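PDB 6GUO: putative siderophore-degrading esterase (Eurofung) from Emericella nidulans, which hydrolyses the ester bonds of the bacterial xenosiderophore enterobactin inside the fungal cell, so that its iron can be released. Local coordinates for residues A[87-92]-A[136-141]. Residues are numbered along the deposited sequence; the frame is centred on the assembly and turned at random.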
loop_
_atom_site.group_PDB
_atom_site.type_symbol
_atom_site.label_atom_id
_atom_site.label_comp_id
_atom_site.label_asym_id
_atom_site.label_seq_id
_atom_site.Cartn_x
_atom_site.Cartn_y
_atom_site.Cartn_z
ATOM N N ILE A 87 -14.938 -1.849 2.706
ATOM C CA ILE A 87 -15.579 -1.714 4.008
ATOM C C ILE A 87 -14.566 -2.127 5.070
ATOM O O ILE A 87 -14.236 -3.306 5.207
ATOM C CB ILE A 87 -16.857 -2.569 4.106
ATOM C CG1 ILE A 87 -17.800 -2.267 2.930
ATOM C CG2 ILE A 87 -17.547 -2.309 5.446
ATOM C CD1 ILE A 87 -17.651 -3.179 1.730
ATOM N N ALA A 88 -14.058 -1.141 5.806
ATOM C CA ALA A 88 -13.059 -1.370 6.831
ATOM C C ALA A 88 -13.746 -1.326 8.181
ATOM O O ALA A 88 -14.388 -0.338 8.503
ATOM C CB ALA A 88 -11.982 -0.306 6.749
ATOM N N ILE A 89 -13.630 -2.406 8.950
ATOM C CA ILE A 89 -14.246 -2.488 10.275
ATOM C C ILE A 89 -13.146 -2.314 11.312
ATOM O O ILE A 89 -12.261 -3.173 11.464
ATOM C CB ILE A 89 -15.019 -3.799 10.504
ATOM C CG1 ILE A 89 -16.031 -4.036 9.371
ATOM C CG2 ILE A 89 -15.759 -3.753 11.842
ATOM C CD1 ILE A 89 -15.548 -4.976 8.298
ATOM N N GLY A 90 -13.212 -1.186 12.009
ATOM C CA GLY A 90 -12.199 -0.796 12.969
ATOM C C GLY A 90 -12.806 -0.148 14.193
ATOM O O GLY A 90 -13.921 -0.487 14.603
ATOM N N TYR A 91 -12.070 0.807 14.754
ATOM C CA TYR A 91 -12.319 1.330 16.094
ATOM C C TYR A 91 -12.119 2.846 16.120
ATOM O O TYR A 91 -11.392 3.386 15.281
ATOM C CB TYR A 91 -11.355 0.649 17.071
ATOM C CG TYR A 91 -11.388 -0.854 16.966
ATOM C CD1 TYR A 91 -12.412 -1.581 17.557
ATOM C CD2 TYR A 91 -10.428 -1.548 16.230
ATOM C CE1 TYR A 91 -12.466 -2.957 17.450
ATOM C CE2 TYR A 91 -10.468 -2.932 16.119
ATOM C CZ TYR A 91 -11.494 -3.634 16.728
ATOM O OH TYR A 91 -11.549 -5.004 16.620
ATOM N N PRO A 92 -12.761 3.544 17.080
ATOM C CA PRO A 92 -12.610 4.995 17.206
ATOM C C PRO A 92 -11.300 5.348 17.915
ATOM O O PRO A 92 -11.295 5.744 19.084
ATOM C CB PRO A 92 -13.844 5.398 18.027
ATOM C CG PRO A 92 -14.073 4.220 18.906
ATOM C CD PRO A 92 -13.740 3.023 18.054
ATOM N N THR A 136 -20.662 -12.397 13.324
ATOM C CA THR A 136 -22.105 -12.144 13.309
ATOM C C THR A 136 -22.390 -10.658 13.066
ATOM O O THR A 136 -23.251 -10.310 12.256
ATOM C CB THR A 136 -22.751 -12.611 14.632
ATOM O OG1 THR A 136 -22.508 -14.011 14.802
ATOM C CG2 THR A 136 -24.243 -12.367 14.646
ATOM N N PHE A 137 -21.646 -9.798 13.760
ATOM C CA PHE A 137 -21.756 -8.343 13.612
ATOM C C PHE A 137 -21.497 -7.887 12.174
ATOM O O PHE A 137 -22.261 -7.091 11.623
ATOM C CB PHE A 137 -20.798 -7.649 14.597
ATOM C CG PHE A 137 -20.703 -6.164 14.421
ATOM C CD1 PHE A 137 -21.762 -5.340 14.777
ATOM C CD2 PHE A 137 -19.538 -5.581 13.923
ATOM C CE1 PHE A 137 -21.675 -3.963 14.623
ATOM C CE2 PHE A 137 -19.447 -4.207 13.770
ATOM C CZ PHE A 137 -20.514 -3.396 14.123
ATOM N N ILE A 138 -20.437 -8.407 11.564
ATOM C CA ILE A 138 -20.102 -8.050 10.180
ATOM C C ILE A 138 -21.193 -8.522 9.213
ATOM O O ILE A 138 -21.656 -7.753 8.371
ATOM C CB ILE A 138 -18.722 -8.604 9.767
ATOM C CG1 ILE A 138 -17.619 -7.883 10.558
ATOM C CG2 ILE A 138 -18.484 -8.423 8.269
ATOM C CD1 ILE A 138 -16.269 -8.564 10.505
ATOM N N ALA A 139 -21.605 -9.775 9.365
ATOM C CA ALA A 139 -22.568 -10.407 8.460
ATOM C C ALA A 139 -24.010 -9.900 8.612
ATOM O O ALA A 139 -24.732 -9.805 7.616
ATOM C CB ALA A 139 -22.524 -11.920 8.632
ATOM N N GLU A 140 -24.426 -9.594 9.842
ATOM C CA GLU A 140 -25.824 -9.248 10.138
ATOM C C GLU A 140 -26.095 -7.757 10.368
ATOM O O GLU A 140 -27.236 -7.326 10.222
ATOM C CB GLU A 140 -26.330 -10.086 11.319
ATOM C CG GLU A 140 -26.390 -11.572 10.974
ATOM C CD GLU A 140 -26.724 -12.475 12.147
ATOM O OE1 GLU A 140 -27.397 -12.023 13.097
ATOM O OE2 GLU A 140 -26.317 -13.660 12.106
ATOM N N ILE A 141 -25.064 -6.979 10.711
ATOM C CA ILE A 141 -25.210 -5.546 10.991
ATOM C C ILE A 141 -24.484 -4.687 9.952
ATOM O O ILE A 141 -25.105 -3.841 9.303
ATOM C CB ILE A 141 -24.706 -5.191 12.414
ATOM C CG1 ILE A 141 -25.369 -6.087 13.473
ATOM C CG2 ILE A 141 -24.936 -3.716 12.732
ATOM C CD1 ILE A 141 -26.885 -6.009 13.534
#
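Ile89, near the end of strand 83-90, spreads its two branches over two consecutive residues of helix 131-150, Phe137 and Ile138, and this fork carries the whole contact. CG2 of Ile89 lies anti to that residue's own backbone N and meets the phenyl ring of Phe137 at its rim: Ile89 CG2 sits 4.2 Å from Phe137 CE2, close to the ring plane. The longer branch bends back toward the Ile87 end of the strand, placing Ile89 CD1 4.2 Å from Ile138 CG1. Phe137 reaches the strand because its CG is anti to the backbone N (chi1 173°), and the Phe137 and Ile89 side chains pass alongside each other, pointing opposite ways. The CA atoms of Ile89 and Ile138 are 8.1 Å apart, a spacing bridged by side chains alone. No hydrogen bond links the segments, and the apolar join buries 115 Å² in all, although all three residues are buried in the assembly.

Neighbours complete the layer: Tyr31 stacks on Phe137, whose ring also meets Trp5 of the second subunit, while Val58 and Phe182 touch Ile138. Ile89 is bonded through its backbone to Leu57 of strand 52-58 and to Gly60 where helix 60-77 begins. A helix laid by aliphatic and aromatic side chains against one face of a largely parallel central sheet is the layered architecture of the alpha/beta-hydrolase fold, to which this esterase belongs.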